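Local coordinates for protein elongation factor G (Thermus thermophilus, PDB 2DY1) that binds GTP with a magnesium ion and probably acts as a GTPase in the elongation phase of translation, at residues 45-48 with 49-52; 437-440 with 441-444. All coordinates share one frame; numbering follows the deposited sequence.

Interaction 1 of 2, residues 45-48 with 49-52; sequences GTTT and TDYT
The T47 and D50 side chains run alongside each other in the same direction, and the threonine hydroxyl reaches across the turn to the backbone of D50. T47 OG1 accepts a hydrogen bond from D50 N at 3.1 Å with a moderately bent N-H...O angle of 147°, and the CB of D50 rests 3.4 Å from the same oxygen. The hydroxyl gets there because chi1 of 68° sets it between T47's own backbone N and carbonyl carbon. This side chain-to-backbone bond, from the amide three residues on, closes a turn through T48 and T49, whose backbone angles are near helical. The loop belongs to the GTP-binding domain, in the effector region (switch I) that runs between helices 22-32 and 53-57. A water bridges the turn, accepting from T47 N at 2.9 Å and donating to D50 O at 2.8 Å. D50 is also the centre of an inverse gamma turn, closed by a weak bond from Y51 N to T49 O. Beyond it the Y51 ring turns its edge to the loop, CD2 lying 3.6 Å from T48 O, while its OH bonds D294. D50 OD1 bonds the hydroxyl of T61, a magnesium ligand.

Interaction 2 of 2, residues 437-440 with 441-444; sequences KERL and QDYG
R439 and Y443, one helical turn apart, form the close-packed side of this contact. The aliphatic part of the arginine runs against the phenol ring, with R439 CG 3.8 Å from Y443 CE2, and the guanidinium plane is turned 46° from the ring plane. R439 O sits over one ring face, 3.4 Å above the plane and offset toward the rim. CG of R439 is anti to the backbone N, and a bend at chi2 brings the chain round toward D442. NH1 then donates to D442 OD2 at 3.1 Å in a fairly straight salt bridge (161°). The carboxylate oxygen lies at the guanidinium edge, in its plane, and is met on its anti side, from 22° out of the carboxylate plane; the two planes are nearly perpendicular. The other guanidinium nitrogens are held from elsewhere, NE by E408 and NH2 by D294, while Y443 OH bonds V293 O. With D442, E408 and D294 all paired to it, the buried guanidinium would be expected to keep its positive charge. L440, also buried, packs on A401 and L405 of helix 392-408. The opposite character belongs to Q441, exposed to solvent: its CB rests 3.2 Å from E438 O, while its extended chain carries OE1 to 3.9 Å from that oxygen, a looser approach. The end of E438 leads away, its OE2 hydrogen-bonded to H58 NE2. Backbone bonds hold the turn beneath, including Y443 N to R439 O at 3.1 Å. At its end G444, with positive phi, donates its N to Q441 O at 2.9 Å, and a weaker bond joins Y443 N to L440 O. Glycine suits this place, where a side chain would jam against the preceding carbonyl. The arrangement is the C-terminal end of helix 430-442 in domain III of elongation factor G, finished by a Schellman motif.

Interaction 1 lies in the GTP-binding domain and interaction 2 in domain III, yet their centres are only 18 Å apart and they touch through packing of T52 CG2 against R439 NH1 at 4.2 Å. Helix 53-57, which T52 caps at its N-terminus, joins them: P53 meets R439 and D442, while E54 and L57 meet E438. D294 is a shared partner, taking Y51 OH from one contact and R439 NH2 from the other. The nucleotide site is close to interaction 1, the D50 side chain being about 4 Å from the magnesium ion and about 5 Å from GTP; in interaction 2 the E438 side chain is about 13 Å from GTP.

Interaction 1 of 2, residues 45-48 with 49-52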
ATOM      1  N   GLY A  45      23.832   9.317   1.576  1.00 13.08           N
ATOM      2  CA  GLY A  45      23.547   8.134   0.775  1.00 12.70           C
ATOM      3  C   GLY A  45      24.374   6.913   1.122  1.00 14.55           C
ATOM      4  O   GLY A  45      24.504   5.985   0.304  1.00 12.35           O
ATOM      5  N   THR A  46      24.889   6.867   2.351  1.00 12.58           N
ATOM      6  CA  THR A  46      25.760   5.777   2.765  1.00 10.42           C
ATOM      7  C   THR A  46      25.175   4.752   3.746  1.00  9.15           C
ATOM      8  O   THR A  46      25.933   4.043   4.391  1.00 13.16           O
ATOM      9  CB  THR A  46      27.035   6.333   3.384  1.00 11.82           C
ATOM     10  OG1 THR A  46      26.684   7.370   4.303  1.00 11.27           O
ATOM     11  CG2 THR A  46      27.942   6.968   2.293  1.00 17.18           C
ATOM     12  N   THR A  47      23.851   4.665   3.824  1.00 11.62           N
ATOM     13  CA  THR A  47      23.245   3.688   4.728  1.00 11.95           C
ATOM     14  C   THR A  47      23.062   2.352   4.029  1.00  9.22           C
ATOM     15  O   THR A  47      22.989   2.276   2.808  1.00 12.48           O
ATOM     16  CB  THR A  47      21.853   4.123   5.241  1.00 12.89           C
ATOM     17  OG1 THR A  47      20.898   4.132   4.174  1.00 11.94           O
ATOM     18  CG2 THR A  47      21.928   5.525   5.864  1.00 15.85           C
ATOM     19  N   THR A  48      22.982   1.306   4.841  1.00 12.38           N
ATOM     20  CA  THR A  48      22.753  -0.044   4.343  1.00 12.03           C
ATOM     21  C   THR A  48      21.351  -0.195   3.757  1.00  9.58           C
ATOM     22  O   THR A  48      21.186  -0.807   2.699  1.00 11.00           O
ATOM     23  CB  THR A  48      22.966  -1.052   5.494  1.00  9.12           C
ATOM     24  OG1 THR A  48      24.349  -1.043   5.858  1.00 12.67           O
ATOM     25  CG2 THR A  48      22.555  -2.472   5.106  1.00  9.91           C
ATOM     26  N   THR A  49      20.326   0.342   4.435  1.00  9.76           N
ATOM     27  CA  THR A  49      18.956   0.225   3.942  1.00 11.46           C
ATOM     28  C   THR A  49      18.677   0.943   2.643  1.00 11.98           C
ATOM     29  O   THR A  49      18.146   0.382   1.695  1.00 13.81           O
ATOM     30  CB  THR A  49      17.934   0.782   4.942  1.00 16.26           C
ATOM     31  OG1 THR A  49      18.080   0.084   6.171  1.00 15.07           O
ATOM     32  CG2 THR A  49      16.498   0.612   4.417  1.00 14.24           C
ATOM     33  N   ASP A  50      18.999   2.225   2.620  1.00  9.89           N
ATOM     34  CA  ASP A  50      18.715   3.018   1.456  1.00 11.39           C
ATOM     35  C   ASP A  50      19.819   2.921   0.407  1.00 16.09           C
ATOM     36  O   ASP A  50      20.768   3.707   0.403  1.00 14.95           O
ATOM     37  CB  ASP A  50      18.456   4.469   1.900  1.00 12.73           C
ATOM     38  CG  ASP A  50      17.182   4.612   2.766  1.00 12.55           C
ATOM     39  OD1 ASP A  50      16.350   3.671   2.825  1.00 10.88           O
ATOM     40  OD2 ASP A  50      16.978   5.698   3.365  1.00 11.47           O
ATOM     41  N   TYR A  51      19.691   1.941  -0.482  1.00 11.05           N
ATOM     42  CA  TYR A  51      20.700   1.731  -1.514  1.00 11.86           C
ATOM     43  C   TYR A  51      20.190   1.851  -2.952  1.00 10.97           C
ATOM     44  O   TYR A  51      20.995   2.040  -3.858  1.00 13.29           O
ATOM     45  CB  TYR A  51      21.390   0.372  -1.310  1.00 10.95           C
ATOM     46  CG  TYR A  51      20.519  -0.821  -1.626  1.00 11.77           C
ATOM     47  CD1 TYR A  51      20.327  -1.244  -2.950  1.00 13.02           C
ATOM     48  CD2 TYR A  51      19.856  -1.510  -0.611  1.00 10.57           C
ATOM     49  CE1 TYR A  51      19.510  -2.311  -3.267  1.00 12.21           C
ATOM     50  CE2 TYR A  51      19.024  -2.584  -0.921  1.00 10.63           C
ATOM     51  CZ  TYR A  51      18.855  -2.990  -2.237  1.00 13.79           C
ATOM     52  OH  TYR A  51      18.053  -4.091  -2.532  1.00 13.01           O
ATOM     53  N   THR A  52      18.883   1.734  -3.193  1.00  9.49           N
ATOM     54  CA  THR A  52      18.415   1.881  -4.575  1.00 10.85           C
ATOM     55  C   THR A  52      18.481   3.354  -4.968  1.00 10.45           C
ATOM     56  O   THR A  52      18.502   4.242  -4.107  1.00 12.06           O
ATOM     57  CB  THR A  52      16.959   1.426  -4.772  1.00 11.23           C
ATOM     58  OG1 THR A  52      16.093   2.266  -3.996  1.00 11.77           O
ATOM     59  CG2 THR A  52      16.795  -0.042  -4.365  1.00 12.33           C
TER
HETATM   60  O   HOH W   1      21.695   5.700   2.136  1.00 12.98           O

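Interaction 2 of 2, residues 437-440 with 441-444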
ATOM      1  N   LYS A 437       8.627   5.270 -12.149  1.00  9.46           N
ATOM      2  CA  LYS A 437       9.194   5.801 -13.388  1.00 11.14           C
ATOM      3  C   LYS A 437      10.712   5.690 -13.323  1.00 12.89           C
ATOM      4  O   LYS A 437      11.373   5.315 -14.297  1.00 11.79           O
ATOM      5  CB  LYS A 437       8.780   7.266 -13.556  1.00  8.08           C
ATOM      6  CG  LYS A 437       9.397   7.940 -14.770  1.00 13.28           C
ATOM      7  CD  LYS A 437       8.833   9.347 -14.953  1.00 16.76           C
ATOM      8  CE  LYS A 437       9.483   9.988 -16.189  1.00 18.37           C
ATOM      9  NZ  LYS A 437       9.155  11.441 -16.259  1.00 25.76           N
ATOM     10  N   GLU A 438      11.267   6.052 -12.172  1.00 10.82           N
ATOM     11  CA  GLU A 438      12.705   5.978 -11.957  1.00 10.67           C
ATOM     12  C   GLU A 438      13.199   4.547 -12.023  1.00 12.73           C
ATOM     13  O   GLU A 438      14.275   4.293 -12.551  1.00 12.13           O
ATOM     14  CB  GLU A 438      13.067   6.587 -10.591  1.00 11.42           C
ATOM     15  CG  GLU A 438      12.816   8.091 -10.562  1.00 12.90           C
ATOM     16  CD  GLU A 438      12.786   8.673  -9.153  1.00 14.81           C
ATOM     17  OE1 GLU A 438      13.406   8.097  -8.236  1.00 16.57           O
ATOM     18  OE2 GLU A 438      12.155   9.739  -8.974  1.00 18.55           O
ATOM     19  N   ARG A 439      12.422   3.611 -11.470  1.00 10.30           N
ATOM     20  CA  ARG A 439      12.862   2.234 -11.488  1.00  8.81           C
ATOM     21  C   ARG A 439      12.911   1.688 -12.917  1.00  9.95           C
ATOM     22  O   ARG A 439      13.842   0.948 -13.246  1.00  9.97           O
ATOM     23  CB  ARG A 439      11.963   1.372 -10.575  1.00 10.58           C
ATOM     24  CG  ARG A 439      12.558  -0.002 -10.309  1.00  9.09           C
ATOM     25  CD  ARG A 439      13.913   0.111  -9.643  1.00 11.15           C
ATOM     26  NE  ARG A 439      14.304  -1.136  -8.973  1.00 11.49           N
ATOM     27  CZ  ARG A 439      15.513  -1.337  -8.467  1.00 13.43           C
ATOM     28  NH1 ARG A 439      16.449  -0.385  -8.564  1.00 13.27           N
ATOM     29  NH2 ARG A 439      15.796  -2.475  -7.832  1.00 13.13           N
ATOM     30  N   LEU A 440      11.930   2.049 -13.746  1.00 11.77           N
ATOM     31  CA  LEU A 440      11.913   1.621 -15.144  1.00 10.73           C
ATOM     32  C   LEU A 440      13.188   2.180 -15.806  1.00 13.49           C
ATOM     33  O   LEU A 440      13.830   1.502 -16.616  1.00 11.62           O
ATOM     34  CB  LEU A 440      10.643   2.142 -15.829  1.00 10.50           C
ATOM     35  CG  LEU A 440       9.383   1.409 -15.340  1.00 12.31           C
ATOM     36  CD1 LEU A 440       8.107   2.082 -15.826  1.00 12.35           C
ATOM     37  CD2 LEU A 440       9.441  -0.041 -15.860  1.00 13.08           C
ATOM     38  N   GLN A 441      13.565   3.406 -15.441  1.00 10.52           N
ATOM     39  CA  GLN A 441      14.799   4.012 -15.979  1.00 10.54           C
ATOM     40  C   GLN A 441      16.029   3.177 -15.550  1.00 14.23           C
ATOM     41  O   GLN A 441      16.978   3.015 -16.312  1.00 14.88           O
ATOM     42  CB  GLN A 441      14.902   5.461 -15.469  1.00 14.39           C
ATOM     43  CG  GLN A 441      16.247   6.159 -15.658  1.00 19.84           C
ATOM     44  CD  GLN A 441      16.263   7.534 -14.975  1.00 20.00           C
ATOM     45  OE1 GLN A 441      15.904   7.673 -13.782  1.00 25.91           O
ATOM     46  NE2 GLN A 441      16.661   8.549 -15.723  1.00 20.62           N
ATOM     47  N   ASP A 442      16.028   2.645 -14.325  1.00 11.75           N
ATOM     48  CA  ASP A 442      17.145   1.830 -13.860  1.00 13.34           C
ATOM     49  C   ASP A 442      17.249   0.584 -14.707  1.00 12.84           C
ATOM     50  O   ASP A 442      18.341   0.039 -14.875  1.00 15.18           O
ATOM     51  CB  ASP A 442      16.967   1.360 -12.411  1.00 11.62           C
ATOM     52  CG  ASP A 442      16.900   2.491 -11.423  1.00 15.84           C
ATOM     53  OD1 ASP A 442      17.311   3.619 -11.756  1.00 15.41           O
ATOM     54  OD2 ASP A 442      16.440   2.238 -10.275  1.00 12.55           O
ATOM     55  N   TYR A 443      16.098   0.124 -15.194  1.00 13.85           N
ATOM     56  CA  TYR A 443      16.041  -1.087 -16.018  1.00 11.89           C
ATOM     57  C   TYR A 443      16.330  -0.773 -17.486  1.00 15.08           C
ATOM     58  O   TYR A 443      16.255  -1.663 -18.339  1.00 18.32           O
ATOM     59  CB  TYR A 443      14.676  -1.763 -15.916  1.00 12.08           C
ATOM     60  CG  TYR A 443      14.309  -2.266 -14.518  1.00 10.47           C
ATOM     61  CD1 TYR A 443      15.290  -2.701 -13.636  1.00 15.25           C
ATOM     62  CD2 TYR A 443      12.974  -2.351 -14.124  1.00 13.58           C
ATOM     63  CE1 TYR A 443      14.945  -3.225 -12.377  1.00 16.59           C
ATOM     64  CE2 TYR A 443      12.621  -2.872 -12.874  1.00 13.04           C
ATOM     65  CZ  TYR A 443      13.613  -3.309 -12.017  1.00 14.60           C
ATOM     66  OH  TYR A 443      13.279  -3.900 -10.806  1.00 14.13           O
ATOM     67  N   GLY A 444      16.643   0.484 -17.773  1.00 13.02           N
ATOM     68  CA  GLY A 444      16.989   0.872 -19.147  1.00 14.27           C
ATOM     69  C   GLY A 444      15.861   1.388 -20.030  1.00 16.02           C
ATOM     70  O   GLY A 444      16.011   1.520 -21.248  1.00 16.55           O
TER